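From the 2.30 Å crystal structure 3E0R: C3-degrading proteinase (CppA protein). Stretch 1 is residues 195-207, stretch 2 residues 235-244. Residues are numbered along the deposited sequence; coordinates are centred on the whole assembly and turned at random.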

# COMPACT_ATOMS: atom_id res chain seq x y z
N ASP A 195 -2.20 -10.71 1.93
CA ASP A 195 -2.07 -9.53 2.83
C ASP A 195 -0.89 -8.73 2.36
O ASP A 195 -0.28 -9.12 1.40
CB ASP A 195 -1.82 -9.98 4.28
CG ASP A 195 -2.22 -8.91 5.34
OD1 ASP A 195 -2.43 -7.70 5.05
OD2 ASP A 195 -2.36 -9.34 6.47
N LEU A 196 -0.54 -7.67 3.07
CA LEU A 196 0.75 -7.02 2.94
C LEU A 196 1.92 -8.00 3.26
O LEU A 196 1.99 -8.54 4.38
CB LEU A 196 0.82 -5.77 3.88
CG LEU A 196 2.17 -5.02 3.96
CD1 LEU A 196 2.45 -4.13 2.68
CD2 LEU A 196 2.24 -4.23 5.26
N SER A 197 2.81 -8.22 2.29
CA SER A 197 3.86 -9.21 2.41
C SER A 197 5.26 -8.63 2.36
O SER A 197 6.18 -9.25 2.87
CB SER A 197 3.73 -10.23 1.32
OG SER A 197 3.90 -9.66 0.03
N MSE A 198 5.40 -7.46 1.75
CA MSE A 198 6.65 -6.75 1.72
C MSE A 198 6.49 -5.24 1.74
O MSE A 198 5.59 -4.69 1.17
CB MSE A 198 7.41 -7.18 0.48
CG MSE A 198 8.75 -6.49 0.29
SE MSE A 198 9.71 -7.43 -1.11
CE MSE A 198 10.04 -5.90 -2.27
N LEU A 199 7.41 -4.57 2.41
CA LEU A 199 7.63 -3.13 2.26
C LEU A 199 9.00 -2.95 1.59
O LEU A 199 9.97 -3.54 2.04
CB LEU A 199 7.60 -2.47 3.63
CG LEU A 199 6.21 -2.53 4.28
CD1 LEU A 199 6.20 -2.41 5.79
CD2 LEU A 199 5.34 -1.44 3.67
N LYS A 200 9.07 -2.22 0.48
CA LYS A 200 10.36 -1.89 -0.11
C LYS A 200 10.75 -0.46 0.19
O LYS A 200 9.96 0.45 0.02
CB LYS A 200 10.31 -2.09 -1.61
CG LYS A 200 11.65 -1.92 -2.25
CD LYS A 200 11.63 -1.60 -3.67
CE LYS A 200 11.69 -2.83 -4.51
NZ LYS A 200 11.88 -4.04 -3.70
N PHE A 201 11.98 -0.26 0.67
CA PHE A 201 12.49 1.05 1.00
C PHE A 201 13.54 1.46 -0.02
O PHE A 201 14.59 0.81 -0.14
CB PHE A 201 13.08 1.05 2.42
CG PHE A 201 12.13 0.55 3.45
CD1 PHE A 201 11.45 1.43 4.26
CD2 PHE A 201 11.92 -0.80 3.62
CE1 PHE A 201 10.56 0.96 5.19
CE2 PHE A 201 11.07 -1.27 4.54
CZ PHE A 201 10.35 -0.37 5.32
N LEU A 202 13.23 2.50 -0.77
CA LEU A 202 14.21 3.12 -1.63
C LEU A 202 14.93 4.21 -0.83
O LEU A 202 14.29 5.06 -0.20
CB LEU A 202 13.55 3.68 -2.88
CG LEU A 202 12.81 2.72 -3.81
CD1 LEU A 202 12.47 3.47 -5.11
CD2 LEU A 202 13.63 1.49 -4.16
N VAL A 203 16.26 4.17 -0.84
CA VAL A 203 17.13 4.94 0.06
C VAL A 203 18.14 5.70 -0.77
O VAL A 203 18.43 5.29 -1.90
CB VAL A 203 17.90 4.05 1.13
CG1 VAL A 203 16.94 3.42 2.11
CG2 VAL A 203 18.74 2.96 0.46
N ASN A 204 18.59 6.84 -0.23
CA ASN A 204 19.62 7.71 -0.83
C ASN A 204 20.93 6.95 -1.19
O ASN A 204 21.39 6.98 -2.33
CB ASN A 204 19.93 8.90 0.14
CG ASN A 204 20.50 8.40 1.52
OD1 ASN A 204 20.15 7.27 1.96
ND2 ASN A 204 21.43 9.18 2.14
N GLU A 205 21.50 6.29 -0.18
CA GLU A 205 22.67 5.44 -0.34
C GLU A 205 22.39 4.22 0.51
O GLU A 205 21.86 4.34 1.61
CB GLU A 205 23.95 6.15 0.16
CG GLU A 205 25.23 5.39 -0.25
CD GLU A 205 26.45 5.76 0.61
OE1 GLU A 205 26.63 6.98 0.90
OE2 GLU A 205 27.24 4.82 0.96
N LEU A 206 22.72 3.04 0.00
CA LEU A 206 22.50 1.81 0.75
C LEU A 206 23.71 1.49 1.69
O LEU A 206 24.84 1.43 1.23
CB LEU A 206 22.21 0.68 -0.23
CG LEU A 206 21.99 -0.71 0.37
CD1 LEU A 206 20.71 -0.68 1.14
CD2 LEU A 206 22.02 -1.80 -0.70
N ASP A 207 23.49 1.34 3.00
CA ASP A 207 24.56 0.83 3.86
C ASP A 207 24.25 -0.54 4.42
O ASP A 207 23.46 -0.69 5.33
CB ASP A 207 24.90 1.75 5.01
CG ASP A 207 26.08 1.23 5.84
OD1 ASP A 207 27.12 0.75 5.29
OD2 ASP A 207 25.96 1.27 7.05
N ASN A 235 6.60 -9.16 12.58
CA ASN A 235 5.33 -9.64 12.08
C ASN A 235 5.40 -10.42 10.75
O ASN A 235 4.38 -10.72 10.11
CB ASN A 235 4.37 -8.44 11.95
CG ASN A 235 4.79 -7.44 10.86
OD1 ASN A 235 5.77 -7.62 10.14
ND2 ASN A 235 4.01 -6.40 10.73
N ASN A 236 6.62 -10.73 10.33
CA ASN A 236 6.89 -11.49 9.11
C ASN A 236 6.63 -10.82 7.73
O ASN A 236 6.72 -11.47 6.70
CB ASN A 236 6.31 -12.91 9.21
CG ASN A 236 7.04 -13.73 10.25
OD1 ASN A 236 8.27 -13.70 10.31
ND2 ASN A 236 6.30 -14.36 11.16
N VAL A 237 6.39 -9.52 7.71
CA VAL A 237 6.52 -8.68 6.51
C VAL A 237 8.04 -8.50 6.17
O VAL A 237 8.87 -8.07 6.99
CB VAL A 237 5.79 -7.32 6.69
CG1 VAL A 237 5.94 -6.38 5.48
CG2 VAL A 237 4.25 -7.57 7.01
N GLU A 238 8.39 -8.88 4.97
CA GLU A 238 9.68 -8.62 4.41
C GLU A 238 9.99 -7.15 4.23
O GLU A 238 9.14 -6.37 3.81
CB GLU A 238 9.79 -9.35 3.07
CG GLU A 238 9.85 -10.87 3.28
CD GLU A 238 10.06 -11.62 2.00
OE1 GLU A 238 9.99 -10.93 0.95
OE2 GLU A 238 10.27 -12.87 2.03
N LEU A 239 11.24 -6.77 4.52
CA LEU A 239 11.69 -5.36 4.48
C LEU A 239 12.86 -5.30 3.55
O LEU A 239 13.93 -5.77 3.89
CB LEU A 239 12.07 -4.86 5.88
CG LEU A 239 10.98 -5.01 6.96
CD1 LEU A 239 11.60 -4.75 8.32
CD2 LEU A 239 9.70 -4.15 6.67
N TRP A 240 12.64 -4.75 2.36
CA TRP A 240 13.65 -4.73 1.32
C TRP A 240 14.18 -3.30 1.20
O TRP A 240 13.41 -2.33 1.06
CB TRP A 240 13.02 -5.24 0.04
CG TRP A 240 13.80 -5.21 -1.30
CD1 TRP A 240 14.38 -4.11 -1.92
CD2 TRP A 240 13.95 -6.31 -2.24
NE1 TRP A 240 14.86 -4.46 -3.16
CE2 TRP A 240 14.62 -5.80 -3.38
CE3 TRP A 240 13.52 -7.65 -2.24
CZ2 TRP A 240 14.92 -6.60 -4.51
CZ3 TRP A 240 13.83 -8.47 -3.34
CH2 TRP A 240 14.54 -7.93 -4.47
N PHE A 241 15.52 -3.17 1.25
CA PHE A 241 16.20 -1.89 1.06
C PHE A 241 17.12 -1.91 -0.17
O PHE A 241 17.93 -2.84 -0.34
CB PHE A 241 17.05 -1.53 2.30
CG PHE A 241 16.31 -1.58 3.61
CD1 PHE A 241 15.94 -0.43 4.25
CD2 PHE A 241 16.03 -2.78 4.22
CE1 PHE A 241 15.27 -0.48 5.46
CE2 PHE A 241 15.36 -2.83 5.45
CZ PHE A 241 14.97 -1.70 6.05
N GLU A 242 17.01 -0.87 -1.01
CA GLU A 242 17.90 -0.67 -2.14
C GLU A 242 18.03 0.85 -2.46
O GLU A 242 17.24 1.66 -2.00
CB GLU A 242 17.45 -1.48 -3.36
CG GLU A 242 16.11 -1.16 -3.95
CD GLU A 242 15.84 -1.90 -5.30
OE1 GLU A 242 15.21 -1.26 -6.21
OE2 GLU A 242 16.22 -3.10 -5.46
N GLU A 243 19.07 1.22 -3.19
CA GLU A 243 19.15 2.57 -3.73
C GLU A 243 18.13 2.87 -4.80
O GLU A 243 17.75 2.02 -5.60
CB GLU A 243 20.54 2.92 -4.28
CG GLU A 243 21.45 3.52 -3.25
CD GLU A 243 22.91 3.40 -3.64
OE1 GLU A 243 23.20 3.66 -4.83
OE2 GLU A 243 23.75 3.06 -2.76
N VAL A 244 17.74 4.15 -4.80
CA VAL A 244 16.83 4.75 -5.78
C VAL A 244 17.50 5.15 -7.09
O VAL A 244 18.16 4.33 -7.76
CB VAL A 244 16.28 6.05 -5.22
CG1 VAL A 244 17.46 7.11 -5.03
CG2 VAL A 244 15.25 6.57 -6.15

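Strands 196-203 and 238-243 lie side by side as parallel neighbours, their directions 20° apart and their axes approaching to 4.6 Å. The hydrogen bonds follow the parallel pattern, in which odd-numbered residues of the first strand bond to residues flanking their partners: E238 N donates to S197 O (3.1 Å) and L199 N to E238 O (2.9 Å), and the alternation runs on until V244 N reaches V203 O (3.2 Å). The bond from F201 N to W240 O is strikingly short at 2.5 Å and nearly straight.

From M198/E238 to L202/E242 the paired residues project to the same face, so their side chains meet in register; at V203 and E243 they diverge. On the face bearing L199, L239, F201 and F241, the surface is buried and apolar. The two phenylalanine rings form an offset stack, with centroids 4.8 Å apart and planes at 14°, so one flat surface lies against another. L239 fills the space at the edge of the F201 ring, its CD2 3.8 Å from F201 CE2, and L239 CD2 also lies 4.0 Å from L199 CD1. V237 extends this packing, with CG1 4.0 Å from L199 CD1.

The face of M198, K200, W240 and E242 is more open. K200 curls over the indole, placing NZ 3.0 Å from the centroid of the W240 five-membered ring, almost on its normal, a cation-pi contact. W240 NE1 meanwhile donates to E242 OE2 (3.0 Å), tying the ring to its own strand. Selenomethionine M198 approaches the indole obliquely, its CE resting 3.8 Å from W240 CB. Farther along, L202 CD2 packs against the aliphatic part of E242, 3.6 Å from CG.

Beyond the strand, L206 turns back toward the second stretch: its CD1 lies 3.9 Å from F241 CB, while its backbone N donates to E243 OE2 (2.9 Å), fastening the loop to E243.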